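Side-chain contacts in metallo-beta-lactamase 1 (Acinetobacter baumannii, PDB 5MMD), which probably hydrolyses beta-lactam antibiotics to substituted beta-amino acids with the help of bound zinc ions, a reaction that underlies antibiotic resistance: residues 76-80 against 81-85; 100-103 against 104-108; 173-177 against 178-182. All coordinates share one frame; numbering follows the deposited sequence.

Contact 1: 76-80 against 81-85; sequences STHSH and EDKTA. With ZN (zinc ion), chain E; ZN (zinc ion), chain C.
His80 and Asp82 meet beside two zinc ions bridged by one water. His78 NE2 binds the zinc ion of chain E at 2.1 Å and His80 ND1 binds it at 2.0 Å, with His140 and the water completing the site. Asp82 OD2 binds the zinc ion of chain C at 2.0 Å, where Cys159 and His201 are the other protein ligands. Imidazole nitrogens and a carboxylate are natural ligands for zinc. Asp82 CG is tucked between its own backbone N and carbonyl carbon (chi1 54°), which brings OD1 to 3.2 Å from His80 CB and lets it accept a bond from the bridging water. His80 NE2 is hydrogen-bonded to Glu174 OE1, which helps to orient the ring.

These three ligands form the HXHXD motif of class B1 beta-lactamases, set in the loop after strand 70-75 and the short, weakly bonded helix that follows.

Hydrogen bonds shape the turn. Lys83 N donates to His80 O (3.0 Å), and Ser76 OG, a short polar arm, reaches Lys83 O at 2.9 Å.

Packing is contributed by Lys83, whose CG lies 3.9 Å from His78 CE1 while its amine goes on to Ser34, and by Thr84, which offers a methyl, CG2, 3.7 Å from Ser76 CB.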
ATOM      1  N   SER A  76      -4.610   2.127  -4.992  1.00 10.97           N
ATOM      2  CA  SER A  76      -3.817   0.887  -4.899  1.00 10.06           C
ATOM      3  C   SER A  76      -2.367   1.195  -5.266  1.00 11.04           C
ATOM      4  O   SER A  76      -2.106   1.881  -6.250  1.00 11.96           O
ATOM      5  CB  SER A  76      -4.374  -0.220  -5.779  1.00 10.54           C
ATOM      6  OG  SER A  76      -5.674  -0.567  -5.389  1.00 10.11           O
ATOM      7  N   THR A  77      -1.429   0.706  -4.454  1.00 10.89           N
ATOM      8  CA  THR A  77      -0.054   1.193  -4.531  1.00 11.84           C
ATOM      9  C   THR A  77       0.852   0.315  -5.390  1.00 12.83           C
ATOM     10  O   THR A  77       1.986   0.697  -5.679  1.00 13.33           O
ATOM     11  CB  THR A  77       0.556   1.353  -3.104  1.00 12.76           C
ATOM     12  OG1 THR A  77       0.603   0.081  -2.432  1.00 12.08           O
ATOM     13  CG2 THR A  77      -0.283   2.297  -2.286  1.00 12.36           C
ATOM     14  N   HIS A  78       0.369  -0.861  -5.789  1.00 12.55           N
ATOM     15  CA  HIS A  78       0.921  -1.509  -6.997  1.00 13.17           C
ATOM     16  C   HIS A  78      -0.090  -2.538  -7.466  1.00 12.62           C
ATOM     17  O   HIS A  78      -1.153  -2.691  -6.841  1.00 11.39           O
ATOM     18  CB  HIS A  78       2.312  -2.130  -6.763  1.00 13.80           C
ATOM     19  CG  HIS A  78       2.360  -3.252  -5.769  1.00 13.18           C
ATOM     20  ND1 HIS A  78       2.230  -3.066  -4.405  1.00 11.42           N
ATOM     21  CD2 HIS A  78       2.648  -4.578  -5.940  1.00 14.20           C
ATOM     22  CE1 HIS A  78       2.368  -4.228  -3.792  1.00 12.26           C
ATOM     23  NE2 HIS A  78       2.639  -5.154  -4.696  1.00 13.77           N
ATOM     24  N   SER A  79       0.246  -3.266  -8.535  1.00 12.19           N
ATOM     25  CA  SER A  79      -0.745  -4.101  -9.202  1.00 13.09           C
ATOM     26  C   SER A  79      -1.119  -5.420  -8.495  1.00 12.40           C
ATOM     27  O   SER A  79      -2.193  -5.967  -8.778  1.00 13.35           O
ATOM     28  CB  SER A  79      -0.262  -4.441 -10.630  1.00 14.47           C
ATOM     29  OG  SER A  79       0.859  -5.295 -10.587  1.00 14.14           O
ATOM     30  N   HIS A  80      -0.277  -5.915  -7.579  1.00 12.20           N
ATOM     31  CA  HIS A  80      -0.497  -7.259  -6.992  1.00 12.94           C
ATOM     32  C   HIS A  80      -1.843  -7.387  -6.275  1.00 12.08           C
ATOM     33  O   HIS A  80      -2.404  -6.418  -5.736  1.00 10.75           O
ATOM     34  CB  HIS A  80       0.642  -7.646  -6.060  1.00 11.74           C
ATOM     35  CG  HIS A  80       1.922  -7.957  -6.778  1.00 12.63           C
ATOM     36  ND1 HIS A  80       3.153  -7.937  -6.160  1.00 12.77           N
ATOM     37  CD2 HIS A  80       2.146  -8.309  -8.067  1.00 14.12           C
ATOM     38  CE1 HIS A  80       4.082  -8.273  -7.038  1.00 13.65           C
ATOM     39  NE2 HIS A  80       3.498  -8.487  -8.205  1.00 14.27           N
ATOM     40  N   GLU A  81      -2.379  -8.593  -6.363  1.00 11.52           N
ATOM     41  CA  GLU A  81      -3.703  -8.919  -5.863  1.00 11.36           C
ATOM     42  C   GLU A  81      -3.919  -8.558  -4.384  1.00 11.09           C
ATOM     43  O   GLU A  81      -5.043  -8.262  -3.997  1.00 10.60           O
ATOM     44  CB  GLU A  81      -3.957 -10.399  -6.063  1.00 12.67           C
ATOM     45  CG  GLU A  81      -5.375 -10.857  -5.843  1.00 13.16           C
ATOM     46  CD  GLU A  81      -6.359 -10.388  -6.893  1.00 15.03           C
ATOM     47  OE1 GLU A  81      -7.548 -10.701  -6.714  1.00 16.98           O
ATOM     48  OE2 GLU A  81      -5.974  -9.771  -7.913  1.00 14.76           O
ATOM     49  N   ASP A  82      -2.855  -8.553  -3.578  1.00  9.56           N
ATOM     50  CA  ASP A  82      -3.035  -8.231  -2.162  1.00 10.85           C
ATOM     51  C   ASP A  82      -3.451  -6.755  -1.967  1.00 10.60           C
ATOM     52  O   ASP A  82      -3.974  -6.430  -0.925  1.00 11.33           O
ATOM     53  CB  ASP A  82      -1.787  -8.575  -1.292  1.00  9.00           C
ATOM     54  CG  ASP A  82      -0.481  -7.970  -1.783  1.00 11.72           C
ATOM     55  OD1 ASP A  82      -0.328  -7.835  -3.018  1.00 13.08           O
ATOM     56  OD2 ASP A  82       0.438  -7.723  -0.926  1.00  8.79           O
ATOM     57  N   LYS A  83      -3.276  -5.899  -2.960  1.00  9.70           N
ATOM     58  CA  LYS A  83      -3.597  -4.456  -2.820  1.00  9.15           C
ATOM     59  C   LYS A  83      -4.688  -3.963  -3.782  1.00 10.52           C
ATOM     60  O   LYS A  83      -5.181  -2.820  -3.656  1.00  9.44           O
ATOM     61  CB  LYS A  83      -2.329  -3.633  -3.039  1.00  8.41           C
ATOM     62  CG  LYS A  83      -1.133  -3.996  -2.203  1.00  9.10           C
ATOM     63  CD  LYS A  83      -1.419  -4.074  -0.689  1.00  9.25           C
ATOM     64  CE  LYS A  83      -0.133  -4.421   0.073  1.00  8.89           C
ATOM     65  NZ  LYS A  83      -0.426  -4.713   1.467  1.00  9.89           N
ATOM     66  N   THR A  84      -5.070  -4.827  -4.730  1.00 11.00           N
ATOM     67  CA  THR A  84      -6.026  -4.510  -5.779  1.00 11.73           C
ATOM     68  C   THR A  84      -7.221  -5.451  -5.829  1.00 11.79           C
ATOM     69  O   THR A  84      -8.057  -5.306  -6.704  1.00 12.37           O
ATOM     70  CB  THR A  84      -5.393  -4.579  -7.182  1.00 12.80           C
ATOM     71  OG1 THR A  84      -4.912  -5.917  -7.420  1.00 13.04           O
ATOM     72  CG2 THR A  84      -4.255  -3.540  -7.330  1.00 12.63           C
ATOM     73  N   ALA A  85      -7.313  -6.433  -4.935  1.00 11.58           N
ATOM     74  CA  ALA A  85      -8.363  -7.443  -5.103  1.00 11.80           C
ATOM     75  C   ALA A  85      -9.740  -6.820  -5.107  1.00 12.94           C
ATOM     76  O   ALA A  85     -10.658  -7.352  -5.726  1.00 12.90           O
ATOM     77  CB  ALA A  85      -8.297  -8.556  -4.010  1.00 10.99           C
TER
HETATM   78 ZN    ZN E 403       3.431  -7.109  -4.335  1.00 14.39          ZN
HETATM   79 ZN    ZN C 401       2.402  -7.380  -1.040  0.95 15.81          ZN
HETATM   80  O   HOH W   1      -3.444  -8.566  -9.148  1.00 17.04           O
HETATM   81  O   HOH W   2       2.727  -8.052  -2.968  1.00 15.13           O

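Contact 2: 100-103 against 104-108; sequences SALT and NEILK
Thr103 and Leu107, one helical turn apart, lie side by side and point the same way, with Thr103 CG2 4.1 Å from Leu107 CD1. The first torsion of Thr103 (chi1 -76°) sets its methyl anti to the backbone N, on the side of Leu107, and leaves the hydroxyl to bond with Asp143. Threonine suits this place because it carries a methyl and a hydroxyl on one CB, the first for an apolar neighbour and the second for a polar one. A second apolar pair follows on the adjoining flank: Leu102 CD1 and Ile106 CD1 approach to 4.2 Å, and CG1 of Ile106 also lies close to the carbonyl oxygen of Leu102.

Both pairs owe their spacing to the backbone bonds of helix 101-109, the helix of a beta-alpha-beta unit that runs from strand 97-100 to strand 117-119. Leu107 N donates to Thr103 O at 3.0 Å and almost straight (177°), while Ile106 N reaches Leu102 O at the same 3.0 Å. At the start of the helix, Asn104 N donates to Ser100 O.

Ser100 is the N-cap. Its hydroxyl oxygen accepts from Thr103 N at 2.9 Å (163°), giving a partner to an N-H of the first turn that has no earlier helical carbonyl to use; serine, small and able to accept, is well fitted to this position.

Farther out, Asn104 OD1 accepts from the backbone N of Ala115, so the amide of this buried side chain ties the helix to the chain leading into strand 117-119. Ile106 also packs on Ser79, which lies between the zinc ligands His78 and His80.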
ATOM      1  N   SER A 100      -1.676   4.381 -10.279  1.00 15.54           N
ATOM      2  CA  SER A 100      -0.851   5.055 -11.282  1.00 16.81           C
ATOM      3  C   SER A 100      -1.202   4.533 -12.701  1.00 17.93           C
ATOM      4  O   SER A 100      -1.750   3.445 -12.859  1.00 17.49           O
ATOM      5  CB  SER A 100       0.631   4.834 -11.008  1.00 17.96           C
ATOM      6  OG  SER A 100       1.004   3.477 -11.278  1.00 15.76           O
ATOM      7  N   ALA A 101      -0.901   5.324 -13.724  1.00 19.54           N
ATOM      8  CA  ALA A 101      -1.113   4.870 -15.116  1.00 20.93           C
ATOM      9  C   ALA A 101      -0.341   3.548 -15.364  1.00 20.28           C
ATOM     10  O   ALA A 101      -0.844   2.667 -16.017  1.00 20.65           O
ATOM     11  CB  ALA A 101      -0.685   5.896 -16.075  1.00 22.76           C
ATOM     12  N   LEU A 102       0.858   3.436 -14.796  1.00 20.16           N
ATOM     13  CA  LEU A 102       1.712   2.262 -14.972  1.00 19.87           C
ATOM     14  C   LEU A 102       1.068   1.030 -14.308  1.00 18.01           C
ATOM     15  O   LEU A 102       0.976  -0.067 -14.883  1.00 18.08           O
ATOM     16  CB  LEU A 102       3.095   2.511 -14.373  1.00 19.31           C
ATOM     17  CG  LEU A 102       4.026   1.301 -14.377  1.00 18.60           C
ATOM     18  CD1 LEU A 102       4.091   0.674 -15.800  1.00 21.32           C
ATOM     19  CD2 LEU A 102       5.389   1.704 -13.908  1.00 18.74           C
ATOM     20  N   THR A 103       0.606   1.225 -13.090  1.00 16.48           N
ATOM     21  CA  THR A 103      -0.097   0.153 -12.417  1.00 16.05           C
ATOM     22  C   THR A 103      -1.305  -0.311 -13.263  1.00 16.78           C
ATOM     23  O   THR A 103      -1.500  -1.506 -13.449  1.00 16.03           O
ATOM     24  CB  THR A 103      -0.547   0.584 -11.041  1.00 15.39           C
ATOM     25  OG1 THR A 103       0.594   0.586 -10.183  1.00 15.75           O
ATOM     26  CG2 THR A 103      -1.606  -0.367 -10.491  1.00 15.17           C
ATOM     27  N   ASN A 104      -2.087   0.638 -13.792  1.00 17.55           N
ATOM     28  CA  ASN A 104      -3.241   0.283 -14.623  1.00 18.26           C
ATOM     29  C   ASN A 104      -2.815  -0.459 -15.898  1.00 20.39           C
ATOM     30  O   ASN A 104      -3.521  -1.331 -16.376  1.00 20.00           O
ATOM     31  CB  ASN A 104      -4.080   1.532 -14.983  1.00 19.48           C
ATOM     32  CG  ASN A 104      -5.328   1.655 -14.111  1.00 19.33           C
ATOM     33  OD1 ASN A 104      -5.533   0.858 -13.188  1.00 17.68           O
ATOM     34  ND2 ASN A 104      -6.170   2.657 -14.401  1.00 20.60           N
ATOM     35  N   GLU A 105      -1.649  -0.135 -16.434  1.00 20.87           N
ATOM     36  CA  GLU A 105      -1.226  -0.798 -17.663  1.00 22.04           C
ATOM     37  C   GLU A 105      -0.884  -2.249 -17.382  1.00 21.29           C
ATOM     38  O   GLU A 105      -1.169  -3.124 -18.211  1.00 21.77           O
ATOM     39  CB  GLU A 105      -0.042  -0.089 -18.286  1.00 23.99           C
ATOM     40  CG  GLU A 105      -0.420   1.184 -19.022  1.00 26.85           C
ATOM     41  CD  GLU A 105      -1.316   0.955 -20.267  1.00 30.71           C
ATOM     42  OE1 GLU A 105      -1.145  -0.048 -21.010  1.00 31.03           O
ATOM     43  OE2 GLU A 105      -2.211   1.804 -20.511  1.00 32.01           O
ATOM     44  N   ILE A 106      -0.302  -2.493 -16.202  1.00 19.94           N
ATOM     45  CA  ILE A 106       0.036  -3.842 -15.773  1.00 19.60           C
ATOM     46  C   ILE A 106      -1.238  -4.643 -15.569  1.00 19.04           C
ATOM     47  O   ILE A 106      -1.383  -5.736 -16.131  1.00 20.29           O
ATOM     48  CB  ILE A 106       0.896  -3.815 -14.503  1.00 18.06           C
ATOM     49  CG1 ILE A 106       2.255  -3.183 -14.835  1.00 19.28           C
ATOM     50  CG2 ILE A 106       1.069  -5.230 -13.930  1.00 17.58           C
ATOM     51  CD1 ILE A 106       3.080  -2.810 -13.615  1.00 18.00           C
ATOM     52  N   LEU A 107      -2.180  -4.093 -14.808  1.00 17.27           N
ATOM     53  CA  LEU A 107      -3.487  -4.709 -14.641  1.00 17.28           C
ATOM     54  C   LEU A 107      -4.109  -5.021 -16.010  1.00 19.37           C
ATOM     55  O   LEU A 107      -4.625  -6.113 -16.227  1.00 19.69           O
ATOM     56  CB  LEU A 107      -4.416  -3.795 -13.822  1.00 16.76           C
ATOM     57  CG  LEU A 107      -3.991  -3.592 -12.350  1.00 15.25           C
ATOM     58  CD1 LEU A 107      -4.902  -2.593 -11.645  1.00 15.46           C
ATOM     59  CD2 LEU A 107      -4.042  -4.904 -11.618  1.00 15.40           C
ATOM     60  N   LYS A 108      -4.063  -4.079 -16.945  1.00 20.41           N
ATOM     61  CA  LYS A 108      -4.696  -4.337 -18.235  1.00 22.39           C
ATOM     62  C   LYS A 108      -4.021  -5.470 -18.990  1.00 23.84           C
ATOM     63  O   LYS A 108      -4.694  -6.320 -19.561  1.00 24.34           O
ATOM     64  CB  LYS A 108      -4.705  -3.094 -19.119  1.00 23.83           C
ATOM     65  CG  LYS A 108      -5.566  -3.282 -20.370  1.00 26.42           C
ATOM     66  CD  LYS A 108      -4.950  -2.687 -21.607  0.50 28.04           C
ATOM     67  CE  LYS A 108      -4.810  -1.214 -21.493  1.00 28.00           C
ATOM     68  NZ  LYS A 108      -4.789  -0.555 -22.870  1.00 30.72           N
TER
HETATM   69  O   HOH W   3      -2.662   3.322 -17.631  1.00 22.96           O

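Contact 3: 173-177 against 178-182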
ATOM      1  N   GLY A 173      10.002 -12.093  -7.311  1.00 17.11           N
ATOM      2  CA  GLY A 173       9.782 -12.577  -8.676  1.00 19.02           C
ATOM      3  C   GLY A 173       9.494 -11.503  -9.707  1.00 18.88           C
ATOM      4  O   GLY A 173       9.692 -11.746 -10.900  1.00 21.00           O
ATOM      5  N   GLU A 174       9.029 -10.328  -9.273  1.00 18.29           N
ATOM      6  CA  GLU A 174       8.839  -9.178 -10.176  1.00 19.31           C
ATOM      7  C   GLU A 174       9.531  -7.899  -9.638  1.00 19.42           C
ATOM      8  O   GLU A 174       9.133  -6.788  -9.965  1.00 18.99           O
ATOM      9  CB  GLU A 174       7.346  -8.904 -10.406  1.00 18.73           C
ATOM     10  CG  GLU A 174       6.562 -10.084 -10.975  1.00 20.56           C
ATOM     11  CD  GLU A 174       5.112 -10.103 -10.509  1.00 21.31           C
ATOM     12  OE1 GLU A 174       4.399  -9.111 -10.724  1.00 21.35           O
ATOM     13  OE2 GLU A 174       4.666 -11.128  -9.931  1.00 23.27           O
ATOM     14  N   ALA A 175      10.598  -8.076  -8.861  1.00 19.32           N
ATOM     15  CA  ALA A 175      11.329  -6.954  -8.290  1.00 18.25           C
ATOM     16  C   ALA A 175      12.334  -6.332  -9.236  1.00 19.27           C
ATOM     17  O   ALA A 175      12.781  -6.949 -10.202  1.00 19.57           O
ATOM     18  CB  ALA A 175      12.058  -7.389  -7.030  1.00 17.82           C
ATOM     19  N   LYS A 176      12.691  -5.095  -8.912  1.00 19.30           N
ATOM     20  CA  LYS A 176      13.798  -4.395  -9.534  1.00 21.94           C
ATOM     21  C   LYS A 176      14.893  -4.295  -8.482  1.00 22.71           C
ATOM     22  O   LYS A 176      15.024  -3.266  -7.803  1.00 21.98           O
ATOM     23  CB  LYS A 176      13.364  -3.010 -10.020  1.00 21.12           C
ATOM     24  CG  LYS A 176      12.112  -3.023 -10.872  1.00 21.08           C
ATOM     25  CD  LYS A 176      12.250  -3.867 -12.129  0.83 22.76           C
ATOM     26  CE  LYS A 176      13.175  -3.216 -13.129  1.00 23.65           C
ATOM     27  NZ  LYS A 176      13.308  -3.988 -14.380  1.00 26.91           N
ATOM     28  N   ILE A 177      15.661  -5.372  -8.324  1.00 23.35           N
ATOM     29  CA  ILE A 177      16.583  -5.483  -7.193  1.00 23.94           C
ATOM     30  C   ILE A 177      17.663  -4.437  -7.301  1.00 25.11           C
ATOM     31  O   ILE A 177      18.074  -3.849  -6.307  1.00 25.70           O
ATOM     32  CB  ILE A 177      17.271  -6.884  -7.087  1.00 25.73           C
ATOM     33  CG1 ILE A 177      16.264  -7.960  -6.691  1.00 25.16           C
ATOM     34  CG2 ILE A 177      18.377  -6.840  -6.030  1.00 26.17           C
ATOM     35  CD1 ILE A 177      15.502  -7.662  -5.426  1.00 23.47           C
ATOM     36  N   ASP A 178      18.103  -4.175  -8.518  1.00 26.27           N
ATOM     37  CA  ASP A 178      19.183  -3.236  -8.721  1.00 26.78           C
ATOM     38  C   ASP A 178      18.739  -1.776  -8.555  1.00 25.69           C
ATOM     39  O   ASP A 178      19.542  -0.911  -8.214  1.00 26.54           O
ATOM     40  CB  ASP A 178      19.785  -3.480 -10.091  1.00 29.00           C
ATOM     41  CG  ASP A 178      20.486  -4.832 -10.183  1.00 30.23           C
ATOM     42  OD1 ASP A 178      20.884  -5.403  -9.128  1.00 30.35           O
ATOM     43  OD2 ASP A 178      20.620  -5.339 -11.310  1.00 32.17           O
ATOM     44  N   GLN A 179      17.457  -1.504  -8.754  1.00 24.08           N
ATOM     45  CA  GLN A 179      16.930  -0.155  -8.537  1.00 23.48           C
ATOM     46  C   GLN A 179      16.488   0.112  -7.084  1.00 22.15           C
ATOM     47  O   GLN A 179      16.419   1.275  -6.656  1.00 20.89           O
ATOM     48  CB  GLN A 179      15.756   0.095  -9.471  1.00 23.14           C
ATOM     49  CG  GLN A 179      16.098  -0.005 -10.984  1.00 24.32           C
ATOM     50  CD  GLN A 179      14.853   0.210 -11.843  1.00 25.05           C
ATOM     51  OE1 GLN A 179      13.807   0.643 -11.332  1.00 24.78           O
ATOM     52  NE2 GLN A 179      14.944  -0.120 -13.132  1.00 26.85           N
ATOM     53  N   TRP A 180      16.204  -0.955  -6.337  1.00 20.46           N
ATOM     54  CA  TRP A 180      15.603  -0.836  -5.003  1.00 19.67           C
ATOM     55  C   TRP A 180      16.444  -0.005  -4.017  1.00 19.53           C
ATOM     56  O   TRP A 180      15.907   0.824  -3.294  1.00 18.48           O
ATOM     57  CB  TRP A 180      15.346  -2.222  -4.416  1.00 18.68           C
ATOM     58  CG  TRP A 180      14.214  -2.254  -3.420  1.00 18.38           C
ATOM     59  CD1 TRP A 180      13.793  -1.227  -2.597  1.00 17.60           C
ATOM     60  CD2 TRP A 180      13.361  -3.361  -3.138  1.00 17.52           C
ATOM     61  NE1 TRP A 180      12.740  -1.634  -1.837  1.00 16.09           N
ATOM     62  CE2 TRP A 180      12.447  -2.939  -2.140  1.00 16.41           C
ATOM     63  CE3 TRP A 180      13.284  -4.674  -3.619  1.00 17.80           C
ATOM     64  CZ2 TRP A 180      11.482  -3.795  -1.604  1.00 15.51           C
ATOM     65  CZ3 TRP A 180      12.315  -5.506  -3.122  1.00 17.13           C
ATOM     66  CH2 TRP A 180      11.424  -5.073  -2.109  1.00 16.26           C
ATOM     67  N   PRO A 181      17.762  -0.209  -3.987  1.00 20.77           N
ATOM     68  CA  PRO A 181      18.510   0.648  -3.063  1.00 21.88           C
ATOM     69  C   PRO A 181      18.368   2.151  -3.361  1.00 22.60           C
ATOM     70  O   PRO A 181      18.083   2.903  -2.422  1.00 22.02           O
ATOM     71  CB  PRO A 181      19.959   0.190  -3.244  1.00 24.22           C
ATOM     72  CG  PRO A 181      19.869  -1.201  -3.835  1.00 24.26           C
ATOM     73  CD  PRO A 181      18.639  -1.153  -4.711  1.00 22.76           C
ATOM     74  N   GLN A 182      18.523   2.600  -4.612  1.00 22.50           N
ATOM     75  CA  GLN A 182      18.389   4.038  -4.844  1.00 22.87           C
ATOM     76  C   GLN A 182      16.957   4.470  -4.545  1.00 21.36           C
ATOM     77  O   GLN A 182      16.732   5.557  -4.028  1.00 21.75           O
ATOM     78  CB  GLN A 182      18.780   4.456  -6.260  1.00 24.60           C
ATOM     79  CG  GLN A 182      18.818   6.007  -6.430  1.00 25.89           C
ATOM     80  OE1 GLN A 182      20.868   6.440  -5.204  0.71 26.17           O
ATOM     81  NE2 GLN A 182      19.055   7.610  -4.564  1.00 25.37           N
TER
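Lys176 O receives two backbone donors where the loop turns into helix 180-190: Trp180 N at 3.0 Å and Gln179 N at 3.2 Å, both weak because their N-H bonds point well off the oxygen. Trp180 N also makes a long, weak bond to Ile177 O, at 3.4 Å. Three modest bonds thus share the work of closing the turn.

The polar ends of the side chains look elsewhere. Trp180 NE1 bonds to the carbonyl of Phe160, which fixes the rotation of the indole, and Asp178 OD1 is bonded to Ser221.

Pro181 follows directly after the turn. Its CD lies 3.2 Å from Ile177 O and takes the position of the missing amide hydrogen, so that within this turn Ile177 O has just the long bond from Trp180 N. The fixed phi of the proline ring suits the first turn of a helix.

Lys176 and Gln179 run side by side. Bends at chi2 and chi3 fold the lysine's methylenes back along the extended glutamine and bring CE to 3.6 Å from Gln179 NE2. On the other side of the backbone the apolar packing centres on Trp180. Ile177 CD1 comes up to the edge of the indole, near its plane, 4.1 Å from CE3; the isoleucine gains this reach from a bend at chi2 (-55°). Ala175 CB, a small side chain that fits beside the same ring, approaches it obliquely, 4.3 Å from CZ3.

Trp180 stacks with Phe160 and touches the zinc ligand His140, while Thr213 and Ala217 of helix 208-223 lie against it. The start of helix 180-190 is thereby wedged between helix 208-223 and the loop that follows strand 154-158.

In the fold
The three contacts come in series along the chain, all in the one metallo-beta-lactamase fold. Contacts 1 and 2 are neighbours, their centres 11 Å apart: each follows a parallel strand of the seven-stranded sheet, 70-75 for the first and 97-100 for the second, and they pack together where His78 and Ser79 meet Thr103. Contact 3 belongs to the other half of the fold, leading into helix 180-190, and its centre is 18 Å from each of the others. It nonetheless reaches contact 1 through Glu174 and His80. The zinc site is therefore buttressed from both halves of the alpha-beta/beta-alpha sandwich.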